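Leucine--tRNA ligase (Agrobacterium radiobacter, PDB 5AH5) probably catalyses the ATP-dependent attachment of leucine to tRNA(Leu), as a class I aminoacyl-tRNA synthetase. Local coordinates at residues 490-496 against 532-537; 495-499 against 550-556. One frame throughout, in Å; residues are numbered along the deposited sequence.

In this synthetase interaction 1 lines the leucyl end of the LSS pocket, and interaction 2 packs the following turn on the crossover of the Rossmann-type core. They start from one run of chain, 490-499, and share W495 and Y496. Interaction 1 closes the earlier loop, bringing 490-496 onto the first turn of helix 533-546. Interaction 2 begins slightly later and closes beyond it, on 550-556, the passage from that helix to strand 556-560. The two spans are therefore staggered and overlap, neither enclosing the other. Helix 533-546 joins them physically: S537 OG lies 3.5 Å from F556 CE2, and S537 CB 3.8 Å from F497 CE2. Together they tie the 490-499 region to the helix and edge strand of one beta-alpha-beta unit.

Interaction 1: residues 490-496 against 532-537; sequences FVDSSWY and LHLIYS. With LSS (5'-O-(L-leucylsulfamoyl)adenosine), chain I.
F490 and H533 set this contact, in which 490-496, a short helical end (about 490-492) running into turns, meets the start of helix 533-546, with L532 at the N-cap position. The CA atoms of S494 and S537 lie 4.2 Å apart, and S537 CA makes a CH...O contact of 3.4 Å to S494 O. F490, chi1 in m, points toward the helix: its CE1 is 3.7 Å from L532 CB, L532 CD2 sits over one ring face (CH-pi, 4.2 Å to the centroid), and F490 CB touches Y536 CD2 at 3.6 Å. H533, chi1 in t, reaches across: its CE1 lies 2.9 Å from S493 O, at the ring edge, and 3.7 Å from Y496 CE1; H533 NE2 and Y496 OH are hydrogen-bonded to Y523 OH. One water links F490 O (2.8 Å), S493 OG (2.7 Å) and H533 ND1 (3.1 Å). S494, chi1 in p, turns its OG back to V491 O (2.8 Å).

The result lines the leucyl pocket of the bound aminoacyl-adenylate analogue: LSS C10 is 3.5 Å from H533 CB, and LSS C11 3.6 Å from Y496 OH. W495 and Y496 pack on helix 128-143, and V491 on strand 415-419.

Interaction 2: residues 495-499 against 550-556; sequences WYFLR and IEFDEPF
F497 presents its ring face to the edge of F556, an edge-to-face pair with centroids 4.8 Å apart and planes at 64°; F497 CD2 comes within 3.6 Å of F556 CZ. The setting is the beta-alpha-beta crossover of the Rossmann-type catalytic core: helix 533-546 joins strand 520-524 to its parallel neighbour 556-560, and 550-556 is the return leading into the second strand. No hydrogen bond crosses between 495-499 and 550-556. In this worked example the two segments meet through apolar side chains, across 8.3 Å between the CA atoms of F497 and P555, while F497 O is hydrogen-bonded to Y34 OH on strand 32-37.

Two turns shape 495-499, with L498 N bonded to W495 O (2.9 Å) and R499 N to Y496 O (3.0 Å). Helical phi/psi at 496-498 let the consecutive residues F497 and L498 both point across. The facing segment has no regular structure: extended residues I550 and F552 direct their side chains inward, P555 (-75/-34) bends the chain, and F556 starts the strand. F497, chi1 in p, also meets P555, CE1 to CB 3.6 Å. Helix 533-546 backs this cluster through T541, against F497 and P555, and L544, against L498. On the partly exposed side of the return, D553 and E554 form salt bridges to K542, and E554 another to R538, both on that same helix.

L498, with rotamer mt, divides its methyls between two partners: CD2 meets the edge of the F552 ring at CZ, 3.7 Å away, while CD1 lies 4.1 Å from I550 CD1.

Interaction 1: residues 490-496 against 532-537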
loop_
_atom_site.group_PDB
_atom_site.type_symbol
_atom_site.label_atom_id
_atom_site.label_comp_id
_atom_site.label_asym_id
_atom_site.label_seq_id
_atom_site.Cartn_x
_atom_site.Cartn_y
_atom_site.Cartn_z
ATOM N N PHE B 490 -7.219 3.572 -11.911
ATOM C CA PHE B 490 -7.507 3.245 -10.526
ATOM C C PHE B 490 -8.814 2.499 -10.292
ATOM O O PHE B 490 -9.010 1.890 -9.210
ATOM C CB PHE B 490 -7.362 4.464 -9.614
ATOM C CG PHE B 490 -5.944 4.930 -9.508
ATOM C CD1 PHE B 490 -5.040 4.244 -8.670
ATOM C CD2 PHE B 490 -5.498 6.044 -10.204
ATOM C CE1 PHE B 490 -3.754 4.706 -8.515
ATOM C CE2 PHE B 490 -4.186 6.474 -10.102
ATOM C CZ PHE B 490 -3.303 5.786 -9.257
ATOM N N VAL B 491 -9.654 2.430 -11.320
ATOM C CA VAL B 491 -10.807 1.515 -11.274
ATOM C C VAL B 491 -10.262 0.119 -11.395
ATOM O O VAL B 491 -10.594 -0.688 -10.577
ATOM C CB VAL B 491 -11.915 1.791 -12.372
ATOM C CG1 VAL B 491 -13.092 0.811 -12.237
ATOM C CG2 VAL B 491 -12.466 3.195 -12.185
ATOM N N ASP B 492 -9.379 -0.156 -12.363
ATOM C CA ASP B 492 -8.851 -1.490 -12.547
ATOM C C ASP B 492 -8.220 -2.006 -11.211
ATOM O O ASP B 492 -8.454 -3.120 -10.759
ATOM C CB ASP B 492 -7.744 -1.529 -13.574
ATOM C CG ASP B 492 -8.124 -0.917 -14.983
ATOM O OD1 ASP B 492 -9.172 -0.257 -15.180
ATOM O OD2 ASP B 492 -7.269 -1.073 -15.857
ATOM N N SER B 493 -7.373 -1.177 -10.640
ATOM C CA SER B 493 -6.568 -1.571 -9.537
ATOM C C SER B 493 -7.322 -1.488 -8.216
ATOM O O SER B 493 -6.752 -1.821 -7.226
ATOM C CB SER B 493 -5.267 -0.731 -9.538
ATOM O OG SER B 493 -5.503 0.654 -9.436
ATOM N N SER B 494 -8.597 -1.042 -8.196
ATOM C CA SER B 494 -9.332 -0.979 -6.988
ATOM C C SER B 494 -9.858 -2.332 -6.469
ATOM O O SER B 494 -10.286 -2.397 -5.320
ATOM C CB SER B 494 -10.492 0.008 -7.101
ATOM O OG SER B 494 -11.517 -0.490 -7.954
ATOM N N TRP B 495 -9.861 -3.360 -7.309
ATOM C CA TRP B 495 -10.418 -4.666 -6.997
ATOM C C TRP B 495 -9.601 -5.832 -7.579
ATOM O O TRP B 495 -9.977 -6.979 -7.429
ATOM C CB TRP B 495 -11.839 -4.719 -7.494
ATOM C CG TRP B 495 -11.950 -4.883 -9.009
ATOM C CD1 TRP B 495 -11.792 -3.907 -9.924
ATOM C CD2 TRP B 495 -12.182 -6.088 -9.757
ATOM N NE1 TRP B 495 -11.925 -4.405 -11.210
ATOM C CE2 TRP B 495 -12.160 -5.744 -11.130
ATOM C CE3 TRP B 495 -12.449 -7.408 -9.412
ATOM C CZ2 TRP B 495 -12.354 -6.674 -12.122
ATOM C CZ3 TRP B 495 -12.630 -8.316 -10.365
ATOM C CH2 TRP B 495 -12.614 -7.951 -11.741
ATOM N N TYR B 496 -8.456 -5.575 -8.199
ATOM C CA TYR B 496 -7.705 -6.672 -8.864
ATOM C C TYR B 496 -7.308 -7.841 -7.983
ATOM O O TYR B 496 -7.110 -8.980 -8.469
ATOM C CB TYR B 496 -6.428 -6.117 -9.513
ATOM C CG TYR B 496 -5.236 -5.777 -8.579
ATOM C CD1 TYR B 496 -5.249 -4.667 -7.770
ATOM C CD2 TYR B 496 -4.104 -6.565 -8.564
ATOM C CE1 TYR B 496 -4.163 -4.343 -6.951
ATOM C CE2 TYR B 496 -2.995 -6.261 -7.752
ATOM C CZ TYR B 496 -3.038 -5.174 -6.938
ATOM O OH TYR B 496 -1.966 -4.863 -6.132
ATOM N N LEU B 532 -4.353 7.429 -3.162
ATOM C CA LEU B 532 -4.818 6.891 -4.457
ATOM C C LEU B 532 -5.338 5.472 -4.246
ATOM O O LEU B 532 -6.408 5.324 -3.750
ATOM C CB LEU B 532 -3.722 6.970 -5.534
ATOM C CG LEU B 532 -3.425 8.415 -5.997
ATOM C CD1 LEU B 532 -1.998 8.632 -6.418
ATOM C CD2 LEU B 532 -4.343 8.838 -7.115
ATOM N N HIS B 533 -4.588 4.437 -4.604
ATOM C CA HIS B 533 -5.089 3.074 -4.617
ATOM C C HIS B 533 -5.554 2.586 -3.225
ATOM O O HIS B 533 -6.569 1.880 -3.125
ATOM C CB HIS B 533 -4.056 2.157 -5.253
ATOM C CG HIS B 533 -4.181 0.700 -4.874
ATOM N ND1 HIS B 533 -5.166 -0.118 -5.374
ATOM C CD2 HIS B 533 -3.374 -0.105 -4.125
ATOM C CE1 HIS B 533 -5.000 -1.350 -4.904
ATOM N NE2 HIS B 533 -3.935 -1.365 -4.123
ATOM N N LEU B 534 -4.885 3.024 -2.141
ATOM C CA LEU B 534 -5.240 2.581 -0.790
ATOM C C LEU B 534 -6.532 3.218 -0.326
ATOM O O LEU B 534 -7.177 2.681 0.538
ATOM C CB LEU B 534 -4.068 2.877 0.215
ATOM C CG LEU B 534 -2.764 2.093 -0.052
ATOM C CD1 LEU B 534 -1.547 2.561 0.738
ATOM C CD2 LEU B 534 -3.010 0.586 0.151
ATOM N N ILE B 535 -6.942 4.374 -0.859
ATOM C CA ILE B 535 -8.318 4.830 -0.580
ATOM C C ILE B 535 -9.298 4.059 -1.438
ATOM O O ILE B 535 -10.272 3.549 -0.946
ATOM C CB ILE B 535 -8.536 6.298 -0.933
ATOM C CG1 ILE B 535 -7.852 7.178 0.091
ATOM C CG2 ILE B 535 -10.042 6.637 -0.948
ATOM C CD1 ILE B 535 -8.609 7.316 1.392
ATOM N N TYR B 536 -9.086 4.072 -2.758
ATOM C CA TYR B 536 -10.091 3.473 -3.669
ATOM C C TYR B 536 -10.388 1.972 -3.395
ATOM O O TYR B 536 -11.523 1.555 -3.409
ATOM C CB TYR B 536 -9.611 3.625 -5.100
ATOM C CG TYR B 536 -9.468 5.048 -5.626
ATOM C CD1 TYR B 536 -10.458 6.001 -5.443
ATOM C CD2 TYR B 536 -8.348 5.412 -6.305
ATOM C CE1 TYR B 536 -10.303 7.315 -5.925
ATOM C CE2 TYR B 536 -8.197 6.687 -6.849
ATOM C CZ TYR B 536 -9.165 7.630 -6.654
ATOM O OH TYR B 536 -8.929 8.858 -7.184
ATOM N N SER B 537 -9.331 1.176 -3.221
ATOM C CA SER B 537 -9.402 -0.255 -2.856
ATOM C C SER B 537 -10.197 -0.505 -1.567
ATOM O O SER B 537 -11.002 -1.460 -1.492
ATOM C CB SER B 537 -7.973 -0.830 -2.716
ATOM O OG SER B 537 -7.264 -0.197 -1.650
HETATM C C1 LSS I . 2.083 1.169 -9.281
HETATM N N1 LSS I . 11.742 2.104 -4.627
HETATM O O1 LSS I . 2.375 2.012 -8.462
HETATM S S1 LSS I . 4.408 0.981 -10.078
HETATM C C2 LSS I . 10.885 1.352 -3.941
HETATM N N2 LSS I . 2.958 0.621 -10.104
HETATM O O2 LSS I . 6.008 1.746 -4.605
HETATM N N3 LSS I . 9.707 0.928 -4.450
HETATM O O3 LSS I . 4.580 -0.612 -4.524
HETATM C C4 LSS I . 9.390 1.280 -5.718
HETATM N N4 LSS I . 0.372 -0.026 -10.655
HETATM O O4 LSS I . 6.834 -0.805 -6.924
HETATM C C5 LSS I . 10.205 2.137 -6.449
HETATM O O5 LSS I . 4.993 0.548 -8.658
HETATM C C6 LSS I . 11.388 2.571 -5.877
HETATM N N6 LSS I . 12.217 3.358 -6.612
HETATM C C7 LSS I . -1.336 -0.346 -8.071
HETATM N N7 LSS I . 9.607 2.353 -7.649
HETATM C C8 LSS I . 8.416 1.694 -7.650
HETATM C C9 LSS I . 0.146 0.031 -8.157
HETATM N N9 LSS I . 8.313 1.019 -6.475
HETATM C CA LSS I . 0.647 0.755 -9.420
HETATM C C10 LSS I . -2.167 0.939 -7.931
HETATM C C11 LSS I . -1.512 -1.367 -6.891
HETATM O O1A LSS I . 4.817 2.387 -10.207
HETATM C C21 LSS I . 7.200 0.215 -6.009
HETATM C C22 LSS I . 5.968 1.025 -5.803
HETATM C C23 LSS I . 4.860 -0.030 -5.827
HETATM C C24 LSS I . 5.443 -1.030 -6.804
HETATM C C25 LSS I . 4.953 -0.812 -8.236
HETATM O O2A LSS I . 5.186 0.180 -10.999
HETATM O O HOH W 1 -6.935 1.583 -7.303
#

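Interaction 2: residues 495-499 against 550-556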
loop_
_atom_site.group_PDB
_atom_site.type_symbol
_atom_site.label_atom_id
_atom_site.label_comp_id
_atom_site.label_asym_id
_atom_site.label_seq_id
_atom_site.Cartn_x
_atom_site.Cartn_y
_atom_site.Cartn_z
ATOM N N TRP B 495 -9.861 -3.360 -7.309
ATOM C CA TRP B 495 -10.418 -4.666 -6.997
ATOM C C TRP B 495 -9.601 -5.832 -7.579
ATOM O O TRP B 495 -9.977 -6.979 -7.429
ATOM C CB TRP B 495 -11.839 -4.719 -7.494
ATOM C CG TRP B 495 -11.950 -4.883 -9.009
ATOM C CD1 TRP B 495 -11.792 -3.907 -9.924
ATOM C CD2 TRP B 495 -12.182 -6.088 -9.757
ATOM N NE1 TRP B 495 -11.925 -4.405 -11.210
ATOM C CE2 TRP B 495 -12.160 -5.744 -11.130
ATOM C CE3 TRP B 495 -12.449 -7.408 -9.412
ATOM C CZ2 TRP B 495 -12.354 -6.674 -12.122
ATOM C CZ3 TRP B 495 -12.630 -8.316 -10.365
ATOM C CH2 TRP B 495 -12.614 -7.951 -11.741
ATOM N N TYR B 496 -8.456 -5.575 -8.199
ATOM C CA TYR B 496 -7.705 -6.672 -8.864
ATOM C C TYR B 496 -7.308 -7.841 -7.983
ATOM O O TYR B 496 -7.110 -8.980 -8.469
ATOM C CB TYR B 496 -6.428 -6.117 -9.513
ATOM C CG TYR B 496 -5.236 -5.777 -8.579
ATOM C CD1 TYR B 496 -5.249 -4.667 -7.770
ATOM C CD2 TYR B 496 -4.104 -6.565 -8.564
ATOM C CE1 TYR B 496 -4.163 -4.343 -6.951
ATOM C CE2 TYR B 496 -2.995 -6.261 -7.752
ATOM C CZ TYR B 496 -3.038 -5.174 -6.938
ATOM O OH TYR B 496 -1.966 -4.863 -6.132
ATOM N N PHE B 497 -7.044 -7.507 -6.720
ATOM C CA PHE B 497 -6.665 -8.475 -5.714
ATOM C C PHE B 497 -7.804 -9.497 -5.458
ATOM O O PHE B 497 -7.541 -10.623 -4.983
ATOM C CB PHE B 497 -6.217 -7.769 -4.384
ATOM C CG PHE B 497 -7.173 -6.690 -3.939
ATOM C CD1 PHE B 497 -8.243 -6.982 -3.162
ATOM C CD2 PHE B 497 -7.040 -5.404 -4.381
ATOM C CE1 PHE B 497 -9.134 -6.008 -2.810
ATOM C CE2 PHE B 497 -7.944 -4.414 -4.041
ATOM C CZ PHE B 497 -9.006 -4.726 -3.269
ATOM N N LEU B 498 -9.055 -9.077 -5.662
ATOM C CA LEU B 498 -10.191 -10.006 -5.684
ATOM C C LEU B 498 -10.359 -10.852 -6.950
ATOM O O LEU B 498 -11.233 -11.754 -6.969
ATOM C CB LEU B 498 -11.508 -9.261 -5.386
ATOM C CG LEU B 498 -11.491 -8.356 -4.197
ATOM C CD1 LEU B 498 -12.761 -7.522 -4.142
ATOM C CD2 LEU B 498 -11.223 -9.177 -2.942
ATOM N N ARG B 499 -9.553 -10.589 -7.990
ATOM C CA ARG B 499 -9.661 -11.291 -9.243
ATOM C C ARG B 499 -8.636 -12.355 -9.387
ATOM O O ARG B 499 -8.877 -13.398 -10.055
ATOM C CB ARG B 499 -9.553 -10.279 -10.417
ATOM C CG ARG B 499 -9.504 -10.883 -11.806
ATOM C CD ARG B 499 -10.882 -11.401 -12.199
ATOM N NE ARG B 499 -10.934 -11.845 -13.599
ATOM C CZ ARG B 499 -12.009 -12.413 -14.176
ATOM N NH1 ARG B 499 -13.126 -12.600 -13.480
ATOM N NH2 ARG B 499 -11.937 -12.792 -15.437
ATOM N N ILE B 550 -18.414 -10.434 -1.547
ATOM C CA ILE B 550 -17.491 -10.873 -0.554
ATOM C C ILE B 550 -18.087 -10.653 0.804
ATOM O O ILE B 550 -19.023 -9.903 0.925
ATOM C CB ILE B 550 -16.159 -10.125 -0.655
ATOM C CG1 ILE B 550 -16.379 -8.608 -0.606
ATOM C CG2 ILE B 550 -15.453 -10.499 -1.922
ATOM C CD1 ILE B 550 -15.131 -7.775 -0.759
ATOM N N GLU B 551 -17.522 -11.297 1.830
ATOM C CA GLU B 551 -18.049 -11.185 3.211
ATOM C C GLU B 551 -17.153 -10.399 4.171
ATOM O O GLU B 551 -17.428 -10.337 5.367
ATOM C CB GLU B 551 -18.363 -12.586 3.759
ATOM C CG GLU B 551 -19.738 -13.114 3.281
ATOM C CD GLU B 551 -19.952 -14.640 3.412
ATOM O OE1 GLU B 551 -19.058 -15.388 3.896
ATOM O OE2 GLU B 551 -21.042 -15.110 3.020
ATOM N N PHE B 552 -16.116 -9.760 3.647
ATOM C CA PHE B 552 -15.167 -8.994 4.474
ATOM C C PHE B 552 -15.185 -7.568 3.988
ATOM O O PHE B 552 -15.616 -7.287 2.869
ATOM C CB PHE B 552 -13.759 -9.608 4.441
ATOM C CG PHE B 552 -13.220 -9.786 3.065
ATOM C CD1 PHE B 552 -13.526 -10.924 2.327
ATOM C CD2 PHE B 552 -12.473 -8.776 2.471
ATOM C CE1 PHE B 552 -13.031 -11.093 1.052
ATOM C CE2 PHE B 552 -12.024 -8.913 1.174
ATOM C CZ PHE B 552 -12.299 -10.075 0.458
ATOM N N ASP B 553 -14.721 -6.671 4.829
ATOM C CA ASP B 553 -14.979 -5.250 4.698
ATOM C C ASP B 553 -13.716 -4.456 4.488
ATOM O O ASP B 553 -13.785 -3.241 4.304
ATOM C CB ASP B 553 -15.672 -4.758 5.994
ATOM C CG ASP B 553 -16.523 -3.529 5.774
ATOM O OD1 ASP B 553 -17.419 -3.585 4.901
ATOM O OD2 ASP B 553 -16.341 -2.520 6.463
ATOM N N GLU B 554 -12.557 -5.110 4.550
ATOM C CA GLU B 554 -11.272 -4.425 4.411
ATOM C C GLU B 554 -10.389 -5.313 3.625
ATOM O O GLU B 554 -10.351 -6.486 3.923
ATOM C CB GLU B 554 -10.589 -4.134 5.768
ATOM C CG GLU B 554 -11.222 -2.955 6.473
ATOM C CD GLU B 554 -10.833 -1.586 5.906
ATOM O OE1 GLU B 554 -9.801 -1.429 5.189
ATOM O OE2 GLU B 554 -11.558 -0.635 6.223
ATOM N N PRO B 555 -9.694 -4.767 2.603
ATOM C CA PRO B 555 -8.947 -5.625 1.700
ATOM C C PRO B 555 -7.673 -6.184 2.242
ATOM O O PRO B 555 -7.259 -7.242 1.775
ATOM C CB PRO B 555 -8.589 -4.665 0.539
ATOM C CG PRO B 555 -8.635 -3.311 1.168
ATOM C CD PRO B 555 -9.779 -3.403 2.091
ATOM N N PHE B 556 -6.975 -5.415 3.091
ATOM C CA PHE B 556 -5.588 -5.733 3.432
ATOM C C PHE B 556 -5.400 -5.667 4.986
ATOM O O PHE B 556 -5.677 -4.653 5.608
ATOM C CB PHE B 556 -4.612 -4.779 2.730
ATOM C CG PHE B 556 -4.915 -4.522 1.252
ATOM C CD1 PHE B 556 -4.814 -5.533 0.324
ATOM C CD2 PHE B 556 -5.190 -3.218 0.790
ATOM C CE1 PHE B 556 -5.087 -5.279 -1.040
ATOM C CE2 PHE B 556 -5.417 -2.961 -0.564
ATOM C CZ PHE B 556 -5.414 -4.019 -1.466
#